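Local coordinates for protein isomaltodextranase (Arthrobacter globiformis, PDB 5AWO) that hydrolyses the alpha-1,6-glucosidic linkages of dextran, releasing successive isomaltose units from the non-reducing ends of the chains, at residues Gln399-Trp405 with Thr474-Phe480; Ser554-Gly558 with Thr579-Asp583. All coordinates share one frame; numbering follows the deposited sequence.

Contact 1: Gln399-Trp405 with Thr474-Phe480; sequences QLPDGSW and TRYPAAF
Gly403 and Thr474 bring the two backbones closest, their CA atoms 5.9 Å apart, where the type I turn Leu400 to Gly403 meets strand 473-477. Gln399 reaches across as an extended chain, with CG anti to the backbone N (chi1 -168°). Its NE2 donates to Arg475 O at 2.9 Å, almost straight and in the plane of the amide. NE2 also donates to Gly403 O, from above that carbonyl plane, and so ties the turn to the strand. Gln399 OE1 lies 3.3 Å from Tyr476 CD2 and accepts a hydrogen bond from a water that also donates to Pro477 O. With an alanine here, Arg475 O would probably lose its amide donor and a gap would open beside the Tyr476 ring.

Tyr476 OH donates to Pro401 O at 2.7 Å. This oxygen sits at the edge of the tyrosine ring. Gly403 CA rests 3.6 Å from Thr474 CG2, and a beta carbon at Gly403 would clash with that methyl.

Gln399 CB lies over the centre of one face of the Trp405 ring. The tryptophan edge meets Pro477, with Trp405 CZ2 3.5 Å from Pro477 CD. The same ring turns its edge to the face of Phe480 in an offset edge-to-face pair, centroids 5.5 Å apart and planes at 80°. Trp405 NE1 donates a hydrogen bond to a water that donates to Arg475 O.

The contact is a buried domain interface. It joins a beta hairpin of the C-terminal beta-sandwich domain to strand 473-477 of the CBM35 carbohydrate-binding module.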
loop_
_atom_site.group_PDB
_atom_site.type_symbol
_atom_site.label_atom_id
_atom_site.label_comp_id
_atom_site.label_asym_id
_atom_site.label_seq_id
_atom_site.Cartn_x
_atom_site.Cartn_y
_atom_site.Cartn_z
ATOM N N GLN A 399 -5.948 4.109 -12.780
ATOM C CA GLN A 399 -5.576 5.183 -13.673
ATOM C C GLN A 399 -4.271 5.772 -13.281
ATOM O O GLN A 399 -3.992 5.974 -12.088
ATOM C CB GLN A 399 -6.644 6.274 -13.643
ATOM C CG GLN A 399 -6.482 7.296 -14.746
ATOM C CD GLN A 399 -7.732 8.157 -14.911
ATOM O OE1 GLN A 399 -8.556 8.324 -13.986
ATOM N NE2 GLN A 399 -7.901 8.673 -16.129
ATOM N N LEU A 400 -3.447 6.076 -14.273
ATOM C CA LEU A 400 -2.194 6.732 -14.068
ATOM C C LEU A 400 -2.381 8.259 -14.097
ATOM O O LEU A 400 -3.364 8.742 -14.667
ATOM C CB LEU A 400 -1.177 6.310 -15.136
ATOM C CG LEU A 400 -0.638 4.860 -15.185
ATOM C CD1 LEU A 400 -0.137 4.469 -13.812
ATOM C CD2 LEU A 400 -1.649 3.859 -15.675
ATOM N N PRO A 401 -1.404 8.975 -13.543
ATOM C CA PRO A 401 -1.503 10.448 -13.528
ATOM C C PRO A 401 -1.698 11.072 -14.903
ATOM O O PRO A 401 -2.427 12.068 -15.005
ATOM C CB PRO A 401 -0.202 10.862 -12.866
ATOM C CG PRO A 401 0.126 9.723 -11.937
ATOM C CD PRO A 401 -0.246 8.510 -12.760
ATOM N N ASP A 402 -1.115 10.490 -15.953
ATOM C CA ASP A 402 -1.309 11.030 -17.313
ATOM C C ASP A 402 -2.655 10.690 -17.958
ATOM O O ASP A 402 -2.896 11.024 -19.140
ATOM C CB ASP A 402 -0.129 10.660 -18.227
ATOM C CG ASP A 402 -0.099 9.187 -18.622
ATOM O OD1 ASP A 402 -1.034 8.442 -18.275
ATOM O OD2 ASP A 402 0.866 8.805 -19.301
ATOM N N GLY A 403 -3.541 10.013 -17.223
ATOM C CA GLY A 403 -4.848 9.671 -17.693
ATOM C C GLY A 403 -4.989 8.289 -18.347
ATOM O O GLY A 403 -6.101 7.836 -18.592
ATOM N N SER A 404 -3.859 7.647 -18.642
ATOM C CA SER A 404 -3.894 6.269 -19.145
ATOM C C SER A 404 -4.254 5.322 -18.004
ATOM O O SER A 404 -4.329 5.740 -16.861
ATOM C CB SER A 404 -2.570 5.870 -19.775
ATOM O OG SER A 404 -1.490 5.881 -18.871
ATOM N N TRP A 405 -4.457 4.054 -18.345
ATOM C CA TRP A 405 -4.902 3.056 -17.381
ATOM C C TRP A 405 -4.100 1.772 -17.485
ATOM O O TRP A 405 -3.605 1.399 -18.554
ATOM C CB TRP A 405 -6.346 2.689 -17.664
ATOM C CG TRP A 405 -7.344 3.820 -17.453
ATOM C CD1 TRP A 405 -7.493 4.965 -18.213
ATOM C CD2 TRP A 405 -8.325 3.895 -16.413
ATOM N NE1 TRP A 405 -8.506 5.729 -17.683
ATOM C CE2 TRP A 405 -9.023 5.105 -16.581
ATOM C CE3 TRP A 405 -8.669 3.067 -15.328
ATOM C CZ2 TRP A 405 -10.056 5.494 -15.730
ATOM C CZ3 TRP A 405 -9.712 3.464 -14.484
ATOM C CH2 TRP A 405 -10.382 4.664 -14.692
ATOM N N THR A 474 -8.774 15.307 -20.096
ATOM C CA THR A 474 -8.489 14.055 -19.385
ATOM C C THR A 474 -9.546 13.838 -18.302
ATOM O O THR A 474 -9.660 14.665 -17.385
ATOM C CB THR A 474 -7.114 14.118 -18.726
ATOM O OG1 THR A 474 -6.137 14.576 -19.672
ATOM C CG2 THR A 474 -6.704 12.738 -18.199
ATOM N N ARG A 475 -10.280 12.725 -18.391
ATOM C CA ARG A 475 -11.273 12.358 -17.377
ATOM C C ARG A 475 -10.704 11.350 -16.352
ATOM O O ARG A 475 -10.171 10.310 -16.737
ATOM C CB ARG A 475 -12.534 11.763 -18.004
ATOM C CG ARG A 475 -13.606 11.365 -17.000
ATOM C CD ARG A 475 -14.834 10.769 -17.600
ATOM N NE ARG A 475 -15.562 11.747 -18.427
ATOM C CZ ARG A 475 -16.702 11.492 -19.061
ATOM N NH1 ARG A 475 -17.290 10.296 -19.015
ATOM N NH2 ARG A 475 -17.265 12.464 -19.798
ATOM N N TYR A 476 -10.919 11.660 -15.078
ATOM C CA TYR A 476 -10.577 10.813 -13.926
ATOM C C TYR A 476 -11.843 10.402 -13.187
ATOM O O TYR A 476 -12.403 11.190 -12.431
ATOM C CB TYR A 476 -9.658 11.565 -12.980
ATOM C CG TYR A 476 -8.393 12.022 -13.623
ATOM C CD1 TYR A 476 -8.358 13.191 -14.377
ATOM C CD2 TYR A 476 -7.219 11.266 -13.535
ATOM C CE1 TYR A 476 -7.186 13.616 -14.972
ATOM C CE2 TYR A 476 -6.041 11.683 -14.124
ATOM C CZ TYR A 476 -6.023 12.851 -14.867
ATOM O OH TYR A 476 -4.833 13.245 -15.441
ATOM N N PRO A 477 -12.307 9.150 -13.374
ATOM C CA PRO A 477 -13.454 8.642 -12.644
ATOM C C PRO A 477 -13.217 8.523 -11.137
ATOM O O PRO A 477 -12.193 8.000 -10.707
ATOM C CB PRO A 477 -13.669 7.256 -13.254
ATOM C CG PRO A 477 -13.101 7.382 -14.628
ATOM C CD PRO A 477 -11.879 8.183 -14.410
ATOM N N ALA A 478 -14.146 9.019 -10.329
ATOM C CA ALA A 478 -13.945 9.032 -8.879
ATOM C C ALA A 478 -13.974 7.626 -8.292
ATOM O O ALA A 478 -13.308 7.366 -7.277
ATOM C CB ALA A 478 -15.008 9.905 -8.205
ATOM N N ALA A 479 -14.718 6.724 -8.925
ATOM C CA ALA A 479 -14.887 5.352 -8.413
ATOM C C ALA A 479 -13.595 4.538 -8.505
ATOM O O ALA A 479 -13.517 3.488 -7.871
ATOM C CB ALA A 479 -16.014 4.630 -9.117
ATOM N N PHE A 480 -12.628 5.015 -9.280
ATOM C CA PHE A 480 -11.310 4.365 -9.364
ATOM C C PHE A 480 -10.191 5.144 -8.706
ATOM O O PHE A 480 -9.048 4.744 -8.788
ATOM C CB PHE A 480 -10.986 4.035 -10.829
ATOM C CG PHE A 480 -11.704 2.822 -11.319
ATOM C CD1 PHE A 480 -11.184 1.562 -11.048
ATOM C CD2 PHE A 480 -12.907 2.906 -12.001
ATOM C CE1 PHE A 480 -11.831 0.419 -11.439
ATOM C CE2 PHE A 480 -13.557 1.753 -12.408
ATOM C CZ PHE A 480 -13.032 0.512 -12.110
HETATM O O HOH W 1 -6.686 5.078 -10.175
HETATM O O HOH W 2 -9.431 8.195 -11.367
HETATM O O HOH W 3 -9.266 8.464 -18.838
#

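Contact 2: Ser554-Gly558 with Thr579-Asp583; sequences STVDG and TITLD
Asp557 holds CG anti to its backbone nitrogen (chi1 -158°), and this swings the carboxylate over to Thr581. Thr581 sets OG1 between its own N and carbonyl carbon (chi1 56°), which turns the hydroxyl back to the chain at Val556. The two side chains cross at about a right angle.

Two hydrogen bonds follow. Thr581 N donates to Asp557 OD2 at 2.9 Å, with an N-H...O angle of 169°. The nitrogen comes from above the carboxylate plane. Thr581 OG1 donates to Val556 O at 2.9 Å, also from above the plane of the acceptor group. The hydroxyl lies 3.2 Å from Asp557 CG, but its angle to OD2 is too poor for a bond. Within its own segment, Gly558 N gives a weak bond to Asp557 OD1. Asp557 OD2 lies 3.6 Å from Ile580 CG1.

Val556 points its side chain toward the strand. It slides past Asp583 in the opposite direction, and Val556 CG1 lies 3.9 Å from Asp583 OD1. Asp583 OD1 has a long, weak ion pair with Arg525.

Val556 and Asp557 both face Ala548, which makes a classic beta bulge at the corner of the chain. Ile580 and Leu582 pair through their backbones with Tyr528 and Gly526 in strand 526-535. The contact thus joins the bulged start of strand 555-564, in one sheet of the module, to strand 574-582 of the other.

The chemistry is polar. One threonine gives both its backbone N-H and its hydroxyl to the bulge. Thr581 O, by contrast, is buried by the contact without a hydrogen-bond partner in the model. The good bond at Asp557 OD2, with a weak one at OD1, would probably favour the charged carboxylate and limit its rotation.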
loop_
_atom_site.group_PDB
_atom_site.type_symbol
_atom_site.label_atom_id
_atom_site.label_comp_id
_atom_site.label_asym_id
_atom_site.label_seq_id
_atom_site.Cartn_x
_atom_site.Cartn_y
_atom_site.Cartn_z
ATOM N N SER A 554 3.349 19.920 -0.360
ATOM C CA SER A 554 3.451 21.388 -0.554
ATOM C C SER A 554 2.242 21.875 -1.340
ATOM O O SER A 554 1.884 21.333 -2.381
ATOM C CB SER A 554 4.722 21.740 -1.323
ATOM O OG SER A 554 5.926 21.383 -0.615
ATOM N N THR A 555 1.603 22.951 -0.870
ATOM C CA THR A 555 0.409 23.467 -1.511
ATOM C C THR A 555 0.677 24.168 -2.881
ATOM O O THR A 555 1.540 25.045 -2.957
ATOM C CB THR A 555 -0.304 24.413 -0.521
ATOM O OG1 THR A 555 -0.715 23.658 0.632
ATOM C CG2 THR A 555 -1.496 25.034 -1.136
ATOM N N VAL A 556 -0.028 23.740 -3.931
ATOM C CA VAL A 556 0.009 24.322 -5.302
ATOM C C VAL A 556 -1.204 25.244 -5.492
ATOM O O VAL A 556 -1.113 26.298 -6.151
ATOM C CB VAL A 556 -0.050 23.222 -6.427
ATOM C CG1 VAL A 556 -0.054 23.827 -7.835
ATOM C CG2 VAL A 556 1.124 22.277 -6.327
ATOM N N ASP A 557 -2.351 24.806 -4.983
ATOM C CA ASP A 557 -3.571 25.603 -5.008
ATOM C C ASP A 557 -4.441 25.330 -3.800
ATOM O O ASP A 557 -4.307 24.292 -3.129
ATOM C CB ASP A 557 -4.369 25.325 -6.267
ATOM C CG ASP A 557 -5.333 26.453 -6.612
ATOM O OD1 ASP A 557 -5.435 27.420 -5.812
ATOM O OD2 ASP A 557 -5.954 26.377 -7.686
ATOM N N GLY A 558 -5.322 26.290 -3.514
ATOM C CA GLY A 558 -6.315 26.138 -2.482
ATOM C C GLY A 558 -5.663 26.221 -1.127
ATOM O O GLY A 558 -4.545 26.706 -1.019
ATOM N N THR A 579 -11.163 26.568 -12.096
ATOM C CA THR A 579 -9.809 26.822 -12.506
ATOM C C THR A 579 -8.930 26.372 -11.364
ATOM O O THR A 579 -9.159 26.730 -10.211
ATOM C CB THR A 579 -9.577 28.331 -12.740
ATOM O OG1 THR A 579 -10.268 28.732 -13.917
ATOM C CG2 THR A 579 -8.092 28.648 -12.902
ATOM N N ILE A 580 -7.900 25.609 -11.690
ATOM C CA ILE A 580 -6.998 25.098 -10.687
ATOM C C ILE A 580 -5.576 25.346 -11.170
ATOM O O ILE A 580 -5.281 25.149 -12.350
ATOM C CB ILE A 580 -7.308 23.603 -10.416
ATOM C CG1 ILE A 580 -6.593 23.118 -9.162
ATOM C CG2 ILE A 580 -6.968 22.743 -11.626
ATOM C CD1 ILE A 580 -7.088 21.762 -8.685
ATOM N N THR A 581 -4.716 25.834 -10.289
ATOM C CA THR A 581 -3.316 26.018 -10.624
ATOM C C THR A 581 -2.605 24.685 -10.392
ATOM O O THR A 581 -2.463 24.278 -9.241
ATOM C CB THR A 581 -2.655 27.212 -9.868
ATOM O OG1 THR A 581 -2.779 27.096 -8.436
ATOM C CG2 THR A 581 -3.327 28.518 -10.298
ATOM N N LEU A 582 -2.221 24.019 -11.493
ATOM C CA LEU A 582 -1.418 22.761 -11.468
ATOM C C LEU A 582 -0.000 23.032 -11.961
ATOM O O LEU A 582 0.218 23.876 -12.843
ATOM C CB LEU A 582 -2.059 21.665 -12.337
ATOM C CG LEU A 582 -3.522 21.336 -12.104
ATOM C CD1 LEU A 582 -4.038 20.406 -13.184
ATOM C CD2 LEU A 582 -3.748 20.751 -10.715
ATOM N N ASP A 583 0.977 22.331 -11.389
ATOM C CA ASP A 583 2.375 22.497 -11.761
ATOM C C ASP A 583 2.748 21.400 -12.753
ATOM O O ASP A 583 2.003 20.437 -12.907
ATOM C CB ASP A 583 3.299 22.493 -10.515
ATOM C CG ASP A 583 3.309 23.835 -9.751
ATOM O OD1 ASP A 583 2.760 24.821 -10.271
ATOM O OD2 ASP A 583 3.900 23.944 -8.623
#

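Contact 1 is mostly buried and lies between two domains, while contact 2 is partly buried and lies within the carbohydrate-binding module. Their centres are about 18 Å apart, and the two contacts do not touch each other. Both reach one antiparallel sheet of the module: 474-480 through strand 473-477, and 579-583 through strand 574-582. Strands 601-609 and 526-535 connect these two in that sheet. The chemistry differs with place. Contact 1 combines aromatic and proline packing with amide, hydroxyl and water-mediated bonds. Contact 2 has no aromatic ring and relies on a carboxylate and a threonine beside a bulge. Both lie away from the annotated active-site residues.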